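Local coordinates for cell cycle regulatory protein GcrA (Caulobacter crescentus, PDB 5YIU) that regulates the cell cycle as a DNA-binding transcription factor that activates transcription, the chain here being its DNA-binding domain, at residues 13-18 against 26-31. Numbering follows the deposited sequence.
Sequences STLKKL and SQIAKQ
Ile28 of helix 25-32 meets Leu18 of helix 9-21 and has more surface buried by this contact than any other residue of the two segments. It illustrates how one branched side chain can serve two neighbours on a facing helix. CG1 of Ile28 rests 3.7 Å from CB of Leu18, while the terminal CD1 of Ile28 is about equally close to CB and to the carbonyl carbon C of Leu18, 3.9 Å from each. The first torsion of Ile28 (chi1 -66°) divides the work between its branches: CG1, set beside the backbone N, takes Leu18, whereas CG2, anti to that nitrogen, turns to Leu15 and approaches its CG at 4.3 Å. The CA atoms of Leu15 and Ile28 are the nearest CA pair between 13-18 and 26-31, 6.5 Å apart.

Leu18 has a second neighbour one turn further along the other helix. Its CD1 methyl lies 3.5 Å from OE1 of Gln31, the two side chains crossing at a slant. The chain of Gln31, extended beyond CG, brings OE1 to this methyl. Gln31 is exposed and lies at the border of the apolar patch. Leu23, in the connection between the helices, touches Leu18, Ile28 and Gln31.

The short segments run roughly antiparallel, inclined at 149°, with 10.3 Å between their axes; the centre is aliphatic, Leu15, Leu18 and Ile28, with the Gln31 amide at its edge. The contact packs helix 9-21 against helix 25-32, with Leu15 reaching Val44 and Leu47 of helix 37-47, as in the three-helix core of helix-turn-helix domains; in that arrangement 25-32 and 37-47 would probably form the helix-turn-helix unit itself.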
ATOM      1  N   SER A  13      -6.897  -0.224  -4.612  1.00  8.82           N
ATOM      2  CA  SER A  13      -7.221  -1.427  -5.368  0.57 10.06           C
ATOM      3  C   SER A  13      -5.975  -2.262  -5.641  1.00  9.22           C
ATOM      4  O   SER A  13      -6.006  -3.491  -5.502  1.00 10.15           O
ATOM      5  CB  SER A  13      -7.919  -1.055  -6.675  0.57 11.02           C
ATOM      6  OG  SER A  13      -8.149  -2.201  -7.484  0.57 10.20           O
ATOM      7  N   THR A  14      -4.888  -1.608  -6.014  1.00  9.10           N
ATOM      8  CA  THR A  14      -3.625  -2.288  -6.249  1.00 10.65           C
ATOM      9  C   THR A  14      -3.085  -2.936  -4.974  1.00  9.00           C
ATOM     10  O   THR A  14      -2.659  -4.093  -4.980  1.00 10.43           O
ATOM     11  CB  THR A  14      -2.594  -1.307  -6.814  1.00 10.52           C
ATOM     12  OG1 THR A  14      -3.027  -0.872  -8.109  1.00 16.49           O
ATOM     13  CG2 THR A  14      -1.218  -1.943  -6.926  1.00 14.19           C
ATOM     14  N   LEU A  15      -3.097  -2.193  -3.872  1.00  8.85           N
ATOM     15  CA  LEU A  15      -2.611  -2.735  -2.610  1.00  8.15           C
ATOM     16  C   LEU A  15      -3.401  -3.975  -2.224  1.00  9.29           C
ATOM     17  O   LEU A  15      -2.827  -5.000  -1.826  1.00  7.68           O
ATOM     18  CB  LEU A  15      -2.705  -1.675  -1.511  1.00  8.80           C
ATOM     19  CG  LEU A  15      -2.254  -2.102  -0.105  1.00  9.02           C
ATOM     20  CD1 LEU A  15      -1.646  -0.920   0.651  1.00 10.44           C
ATOM     21  CD2 LEU A  15      -3.417  -2.667   0.692  1.00 11.43           C
ATOM     22  N   LYS A  16      -4.720  -3.872  -2.332  1.00  7.95           N
ATOM     23  CA  LYS A  16      -5.602  -4.963  -1.949  1.00  8.96           C
ATOM     24  C   LYS A  16      -5.329  -6.218  -2.777  1.00  8.10           C
ATOM     25  O   LYS A  16      -5.153  -7.305  -2.217  1.00  8.15           O
ATOM     26  CB  LYS A  16      -7.054  -4.519  -2.081  1.00 11.84           C
ATOM     27  CG  LYS A  16      -8.075  -5.583  -1.749  1.00 20.20           C
ATOM     28  CD  LYS A  16      -9.474  -5.024  -1.934  1.00 25.26           C
ATOM     29  CE  LYS A  16     -10.490  -6.138  -2.039  1.00 32.13           C
ATOM     30  NZ  LYS A  16     -11.864  -5.617  -2.271  1.00 34.07           N
ATOM     31  N   LYS A  17      -5.269  -6.075  -4.099  1.00  7.68           N
ATOM     32  CA  LYS A  17      -5.018  -7.214  -4.978  0.56  9.18           C
ATOM     33  C   LYS A  17      -3.673  -7.866  -4.685  1.00  7.68           C
ATOM     34  O   LYS A  17      -3.579  -9.086  -4.549  1.00  7.63           O
ATOM     35  CB  LYS A  17      -5.074  -6.779  -6.445  0.56 10.23           C
ATOM     36  CG  LYS A  17      -6.468  -6.458  -6.957  1.00 16.50           C
ATOM     37  CD  LYS A  17      -6.410  -5.798  -8.332  1.00 20.72           C
ATOM     38  CE  LYS A  17      -7.797  -5.701  -8.968  1.00 27.84           C
ATOM     39  NZ  LYS A  17      -7.740  -5.241 -10.387  0.56 23.80           N
ATOM     40  N   LEU A  18      -2.633  -7.052  -4.579  1.00  7.93           N
ATOM     41  CA  LEU A  18      -1.291  -7.565  -4.338  1.00  7.96           C
ATOM     42  C   LEU A  18      -1.158  -8.215  -2.965  1.00  7.53           C
ATOM     43  O   LEU A  18      -0.466  -9.227  -2.804  1.00  7.95           O
ATOM     44  CB  LEU A  18      -0.246  -6.467  -4.525  1.00 10.26           C
ATOM     45  CG  LEU A  18      -0.161  -5.884  -5.936  1.00  8.82           C
ATOM     46  CD1 LEU A  18       0.962  -4.854  -6.010  1.00 12.97           C
ATOM     47  CD2 LEU A  18       0.016  -6.977  -7.000  1.00 13.36           C
ATOM     48  N   SER A  26       6.864  -4.885   1.592  1.00 11.00           N
ATOM     49  CA  SER A  26       8.017  -4.314   0.898  0.64 11.93           C
ATOM     50  C   SER A  26       7.796  -4.274  -0.603  1.00 10.78           C
ATOM     51  O   SER A  26       8.017  -3.251  -1.244  1.00 12.65           O
ATOM     52  CB  SER A  26       9.279  -5.124   1.195  0.64 15.92           C
ATOM     53  OG  SER A  26       9.898  -4.661   2.375  0.64 16.98           O
ATOM     54  N   GLN A  27       7.362  -5.402  -1.158  1.00 11.87           N
ATOM     55  CA  GLN A  27       7.144  -5.494  -2.597  1.00 11.52           C
ATOM     56  C   GLN A  27       6.041  -4.551  -3.024  1.00 10.73           C
ATOM     57  O   GLN A  27       6.143  -3.883  -4.048  1.00 12.21           O
ATOM     58  CB  GLN A  27       6.748  -6.918  -2.982  1.00 13.15           C
ATOM     59  CG  GLN A  27       7.865  -7.939  -2.940  1.00 19.90           C
ATOM     60  CD  GLN A  27       7.372  -9.355  -3.236  1.00 29.46           C
ATOM     61  OE1 GLN A  27       6.650  -9.964  -2.433  1.00 21.15           O
ATOM     62  NE2 GLN A  27       7.759  -9.883  -4.394  1.00 28.40           N
ATOM     63  N   ILE A  28       4.974  -4.505  -2.237  1.00  8.96           N
ATOM     64  CA  ILE A  28       3.854  -3.627  -2.559  1.00  9.27           C
ATOM     65  C   ILE A  28       4.263  -2.156  -2.515  1.00  9.24           C
ATOM     66  O   ILE A  28       3.899  -1.382  -3.395  1.00  9.01           O
ATOM     67  CB  ILE A  28       2.664  -3.894  -1.617  1.00  8.59           C
ATOM     68  CG1 ILE A  28       2.111  -5.303  -1.870  1.00  9.59           C
ATOM     69  CG2 ILE A  28       1.587  -2.833  -1.791  1.00  9.48           C
ATOM     70  CD1 ILE A  28       1.067  -5.739  -0.893  1.00 10.41           C
ATOM     71  N   ALA A  29       5.038  -1.778  -1.501  1.00  9.25           N
ATOM     72  CA  ALA A  29       5.538  -0.410  -1.415  1.00 10.96           C
ATOM     73  C   ALA A  29       6.357  -0.059  -2.654  1.00  9.85           C
ATOM     74  O   ALA A  29       6.228   1.041  -3.210  1.00 10.95           O
ATOM     75  CB  ALA A  29       6.365  -0.222  -0.159  1.00 10.86           C
ATOM     76  N   LYS A  30       7.195  -1.001  -3.083  1.00 10.95           N
ATOM     77  CA  LYS A  30       8.054  -0.784  -4.242  1.00 14.73           C
ATOM     78  C   LYS A  30       7.213  -0.579  -5.501  1.00 13.38           C
ATOM     79  O   LYS A  30       7.491   0.306  -6.309  1.00 16.09           O
ATOM     80  CB  LYS A  30       9.004  -1.970  -4.424  1.00 17.30           C
ATOM     81  CG  LYS A  30      10.175  -1.717  -5.360  1.00 24.13           C
ATOM     82  CD  LYS A  30       9.954  -2.357  -6.717  1.00 44.61           C
ATOM     83  CE  LYS A  30      11.174  -2.185  -7.612  1.00 55.82           C
ATOM     84  NZ  LYS A  30      10.963  -2.790  -8.956  1.00 54.38           N
ATOM     85  N   GLN A  31       6.175  -1.389  -5.664  1.00 11.91           N
ATOM     86  CA  GLN A  31       5.326  -1.268  -6.847  1.00 12.69           C
ATOM     87  C   GLN A  31       4.441  -0.016  -6.846  1.00 13.07           C
ATOM     88  O   GLN A  31       4.234   0.601  -7.883  1.00 14.95           O
ATOM     89  CB  GLN A  31       4.500  -2.538  -7.045  1.00 13.54           C
ATOM     90  CG  GLN A  31       5.373  -3.756  -7.314  1.00 17.46           C
ATOM     91  CD  GLN A  31       4.588  -4.977  -7.739  1.00 26.86           C
ATOM     92  OE1 GLN A  31       3.514  -4.869  -8.334  1.00 22.79           O
ATOM     93  NE2 GLN A  31       5.125  -6.154  -7.433  1.00 25.06           N
TER